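Local coordinates for protein design 2L4HC2_11 (Synthetic construct, PDB 5J2L) that forms a designed homodimer of helical hairpins whose specificity is meant to come from modular hydrogen-bond networks, at residues E17-K20 against Q21-D24; E34-R37 against L38-R42. All coordinates share one frame; numbering follows the deposited sequence.

Contact 1 (E17-K20 against Q21-D24); sequences ELDK and QRKD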
loop_
_atom_site.group_PDB
_atom_site.type_symbol
_atom_site.label_atom_id
_atom_site.label_comp_id
_atom_site.label_asym_id
_atom_site.label_seq_id
_atom_site.Cartn_x
_atom_site.Cartn_y
_atom_site.Cartn_z
ATOM N N GLU A 17 7.102 14.779 4.004
ATOM C CA GLU A 17 6.249 13.897 3.219
ATOM C C GLU A 17 6.188 12.478 3.807
ATOM O O GLU A 17 5.135 11.836 3.750
ATOM C CB GLU A 17 6.679 13.848 1.769
ATOM C CG GLU A 17 5.766 12.962 0.931
ATOM C CD GLU A 17 4.359 13.490 0.834
ATOM O OE1 GLU A 17 4.201 14.686 0.760
ATOM O OE2 GLU A 17 3.436 12.702 0.849
ATOM N N LEU A 18 7.311 11.992 4.343
ATOM C CA LEU A 18 7.354 10.667 4.956
ATOM C C LEU A 18 6.506 10.623 6.231
ATOM O O LEU A 18 5.855 9.614 6.499
ATOM C CB LEU A 18 8.798 10.245 5.219
ATOM C CG LEU A 18 9.604 9.930 3.963
ATOM C CD1 LEU A 18 11.056 9.702 4.329
ATOM C CD2 LEU A 18 9.029 8.690 3.283
ATOM N N ASP A 19 6.479 11.725 6.982
ATOM C CA ASP A 19 5.638 11.822 8.174
ATOM C C ASP A 19 4.184 11.622 7.767
ATOM O O ASP A 19 3.449 10.848 8.387
ATOM C CB ASP A 19 5.809 13.174 8.873
ATOM C CG ASP A 19 7.150 13.354 9.574
ATOM O OD1 ASP A 19 7.829 12.380 9.806
ATOM O OD2 ASP A 19 7.483 14.477 9.876
ATOM N N LYS A 20 3.784 12.322 6.709
ATOM C CA LYS A 20 2.436 12.187 6.184
ATOM C C LYS A 20 2.149 10.754 5.782
ATOM O O LYS A 20 1.080 10.222 6.089
ATOM C CB LYS A 20 2.192 13.116 4.992
ATOM C CG LYS A 20 0.776 12.992 4.438
ATOM C CD LYS A 20 0.488 14.005 3.342
ATOM C CE LYS A 20 -0.986 13.956 2.932
ATOM N NZ LYS A 20 -1.328 12.739 2.141
ATOM N N GLN A 21 3.100 10.141 5.079
ATOM C CA GLN A 21 2.911 8.784 4.605
ATOM C C GLN A 21 2.738 7.830 5.761
ATOM O O GLN A 21 1.921 6.918 5.670
ATOM C CB GLN A 21 4.062 8.334 3.706
ATOM C CG GLN A 21 4.126 9.078 2.389
ATOM C CD GLN A 21 2.801 9.005 1.649
ATOM O OE1 GLN A 21 2.086 7.996 1.716
ATOM N NE2 GLN A 21 2.453 10.078 0.947
ATOM N N ARG A 22 3.470 8.059 6.854
ATOM C CA ARG A 22 3.343 7.212 8.023
ATOM C C ARG A 22 1.896 7.278 8.517
ATOM O O ARG A 22 1.302 6.255 8.862
ATOM C CB ARG A 22 4.328 7.615 9.130
ATOM C CG ARG A 22 5.787 7.270 8.857
ATOM C CD ARG A 22 6.762 7.869 9.845
ATOM N NE ARG A 22 6.598 7.381 11.220
ATOM C CZ ARG A 22 7.391 7.743 12.268
ATOM N NH1 ARG A 22 8.411 8.559 12.090
ATOM N NH2 ARG A 22 7.155 7.276 13.487
ATOM N N LYS A 23 1.326 8.479 8.504
ATOM C CA LYS A 23 -0.044 8.682 8.958
ATOM C C LYS A 23 -1.026 7.974 8.015
ATOM O O LYS A 23 -1.963 7.311 8.466
ATOM C CB LYS A 23 -0.327 10.182 9.060
ATOM C CG LYS A 23 0.464 10.865 10.175
ATOM C CD LYS A 23 0.259 12.382 10.191
ATOM C CE LYS A 23 1.177 13.041 11.216
ATOM N NZ LYS A 23 1.056 14.528 11.208
ATOM N N ASP A 24 -0.774 8.081 6.714
ATOM C CA ASP A 24 -1.629 7.461 5.712
ATOM C C ASP A 24 -1.614 5.932 5.870
ATOM O O ASP A 24 -2.662 5.285 5.762
ATOM C CB ASP A 24 -1.217 7.899 4.290
ATOM C CG ASP A 24 -1.556 9.387 3.989
ATOM O OD1 ASP A 24 -2.344 9.949 4.712
ATOM O OD2 ASP A 24 -1.025 9.944 3.050
#
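Four consecutive i to i+4 backbone bonds join 17-20 to 21-24, from Gln21 N to Glu17 O through Asp24 N to Lys20 O, all within helix 7-41. One turn along the helix, the Gln21 side-chain amide is hydrogen-bonded to the Glu17 carboxylate. NE2 of Gln21 gives its hydrogen to OE2 of Glu17 at 2.8 Å, with an N-H...O angle of 154°. The oxygen lies close to the amide plane and is met nearly along its C-O axis; the two flat groups are turned 33° apart. Glu17 reaches this point because CG stands opposite the backbone N (chi1 -178°) and the chain then bends at chi2. The other end of the Gln21 amide is also used, since OE1 accepts from Gln63 of helix 46-80. Both ends of this buried amide are thus bonded, which fixes its flip. Such a polar group held inside a helical bundle fits the hydrogen-bond networks for which the homodimer was designed. Leu18 packs on Leu67 and Ile70 of helix 46-80 and on Ile78 of the second subunit. On the more exposed flank, Lys20 sends its chain out straight and turns at the last torsion. Its NZ forms a salt bridge with OD2 of Asp24 at 3.0 Å, on the syn lone pair. Asp19 and Arg22 attract only at a distance, with OD1 to NH1 4.5 Å. Asp19 OD1 is instead hydrogen-bonded to Gln15, and Arg22 forms a salt bridge with Glu75 of the second subunit.

Contact 2 (E34-R37 against L38-R42); sequences EIQR and LTDER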
loop_
_atom_site.group_PDB
_atom_site.type_symbol
_atom_site.label_atom_id
_atom_site.label_comp_id
_atom_site.label_asym_id
_atom_site.label_seq_id
_atom_site.Cartn_x
_atom_site.Cartn_y
_atom_site.Cartn_z
ATOM N N GLU A 34 -11.372 -2.481 9.804
ATOM C CA GLU A 34 -12.793 -2.182 9.771
ATOM C C GLU A 34 -13.492 -3.047 8.723
ATOM O O GLU A 34 -14.568 -3.603 8.965
ATOM C CB GLU A 34 -13.015 -0.682 9.497
ATOM C CG GLU A 34 -12.595 0.243 10.631
ATOM C CD GLU A 34 -12.647 1.724 10.280
ATOM O OE1 GLU A 34 -13.150 2.071 9.240
ATOM O OE2 GLU A 34 -12.145 2.509 11.049
ATOM N N ILE A 35 -12.855 -3.177 7.566
ATOM C CA ILE A 35 -13.451 -3.918 6.458
ATOM C C ILE A 35 -13.547 -5.396 6.863
ATOM O O ILE A 35 -14.574 -6.042 6.629
ATOM C CB ILE A 35 -12.625 -3.710 5.171
ATOM C CG1 ILE A 35 -12.736 -2.238 4.741
ATOM C CG2 ILE A 35 -13.156 -4.602 4.052
ATOM C CD1 ILE A 35 -11.740 -1.829 3.659
ATOM N N GLN A 36 -12.498 -5.905 7.491
ATOM C CA GLN A 36 -12.488 -7.269 8.004
ATOM C C GLN A 36 -13.657 -7.499 8.966
ATOM O O GLN A 36 -14.328 -8.530 8.901
ATOM C CB GLN A 36 -11.153 -7.559 8.682
ATOM C CG GLN A 36 -11.017 -8.934 9.293
ATOM C CD GLN A 36 -11.088 -10.055 8.301
ATOM O OE1 GLN A 36 -10.367 -10.087 7.300
ATOM N NE2 GLN A 36 -11.964 -11.007 8.590
ATOM N N ARG A 37 -13.912 -6.521 9.828
ATOM C CA ARG A 37 -14.997 -6.626 10.786
ATOM C C ARG A 37 -16.354 -6.670 10.082
ATOM O O ARG A 37 -17.239 -7.422 10.497
ATOM C CB ARG A 37 -14.958 -5.492 11.822
ATOM C CG ARG A 37 -13.783 -5.579 12.801
ATOM C CD ARG A 37 -14.020 -4.765 14.030
ATOM N NE ARG A 37 -13.888 -3.327 13.930
ATOM C CZ ARG A 37 -12.837 -2.586 14.364
ATOM N NH1 ARG A 37 -11.787 -3.129 14.946
ATOM N NH2 ARG A 37 -12.898 -1.272 14.253
ATOM N N LEU A 38 -16.517 -5.891 9.015
ATOM C CA LEU A 38 -17.763 -5.941 8.253
ATOM C C LEU A 38 -17.977 -7.305 7.654
ATOM O O LEU A 38 -19.106 -7.805 7.610
ATOM C CB LEU A 38 -17.790 -4.910 7.131
ATOM C CG LEU A 38 -17.938 -3.476 7.571
ATOM C CD1 LEU A 38 -17.771 -2.581 6.358
ATOM C CD2 LEU A 38 -19.316 -3.312 8.212
ATOM N N THR A 39 -16.892 -7.908 7.195
ATOM C CA THR A 39 -16.969 -9.227 6.621
ATOM C C THR A 39 -17.566 -10.182 7.639
ATOM O O THR A 39 -18.354 -11.058 7.289
ATOM C CB THR A 39 -15.594 -9.741 6.163
ATOM O OG1 THR A 39 -15.050 -8.878 5.153
ATOM C CG2 THR A 39 -15.744 -11.112 5.588
ATOM N N ASP A 40 -17.159 -10.017 8.898
ATOM C CA ASP A 40 -17.606 -10.878 9.992
ATOM C C ASP A 40 -19.072 -10.641 10.347
ATOM O O ASP A 40 -19.831 -11.597 10.527
ATOM C CB ASP A 40 -16.713 -10.678 11.219
ATOM C CG ASP A 40 -15.286 -11.158 10.972
ATOM O OD1 ASP A 40 -15.066 -11.865 10.012
ATOM O OD2 ASP A 40 -14.419 -10.792 11.732
ATOM N N GLU A 41 -19.489 -9.375 10.427
ATOM C CA GLU A 41 -20.890 -9.098 10.740
ATOM C C GLU A 41 -21.775 -9.777 9.733
ATOM O O GLU A 41 -22.820 -10.330 10.075
ATOM C CB GLU A 41 -21.233 -7.614 10.710
ATOM C CG GLU A 41 -20.674 -6.753 11.814
ATOM C CD GLU A 41 -21.142 -5.339 11.623
ATOM O OE1 GLU A 41 -21.856 -5.108 10.669
ATOM O OE2 GLU A 41 -20.805 -4.498 12.426
ATOM N N ARG A 42 -21.351 -9.717 8.482
ATOM C CA ARG A 42 -22.098 -10.300 7.389
ATOM C C ARG A 42 -23.463 -9.639 7.281
ATOM O O ARG A 42 -24.474 -10.276 6.972
ATOM C CB ARG A 42 -22.197 -11.804 7.536
ATOM C CG ARG A 42 -22.902 -12.491 6.385
ATOM C CD ARG A 42 -22.733 -13.954 6.448
ATOM N NE ARG A 42 -23.459 -14.624 5.389
ATOM C CZ ARG A 42 -23.272 -15.914 5.056
ATOM N NH1 ARG A 42 -22.376 -16.623 5.708
ATOM N NH2 ARG A 42 -23.972 -16.466 4.076
#
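Leu38 starts the second segment by bonding its N to Glu34 O, and its CB rests 3.4 Å from Ile35 O. Its side chain touches Glu52 of helix 46-80, while Ile35 packs on Leu53 and Ile56 there and on Ile57 of the second subunit. Thr39 follows and grips Ile35 O twice. Its N donates at 3.0 Å to Ile35 O, and its OG1 donates to the same Ile35 O at 3.2 Å from above the carbonyl plane, 36° out of it. The hydroxyl gets there because OG1 sits beside its own backbone N (chi1 -61°), which leaves CG2 opposite that N. A valine in its place would probably leave Ile35 O with the backbone donor alone and put a methyl close to that carbonyl. At Asp40 the carboxylate lies beside the Gln36 amide: NE2 of Gln36 is 3.5 Å from OD1 of Asp40, a long approach, and the planes are 55° apart. The stronger partner of Asp40 is Arg54 of the second subunit, by a salt bridge. Glu41 N bonds to Arg37 O at 3.0 Å, and the Glu41 carboxylate turns to Thr43. Arg42 still donates its N to Leu38 O, but its phi is positive. This is the C-terminal end of helix 7-41, where the chain enters the loop of a helical hairpin.

Overall arrangement
Both contacts lie on helix 7-41, with contact 1 earlier in the chain and contact 2 at its end. Their centres are about 26 Å apart, and the nearest atoms about 11 Å. The centre of contact 1 is about 8 Å from the centre of the chain, that of contact 2 about 22 Å, beside the hairpin loop. Each mixes buried and exposed residues and packs on helix 46-80 and the second subunit. The buried polar chemistry differs: a side-chain amide is bonded at both ends in 17-24, whereas a hydroxyl is folded back on the backbone in 34-42. Charged groups edge both, with salt bridges to the second subunit from each.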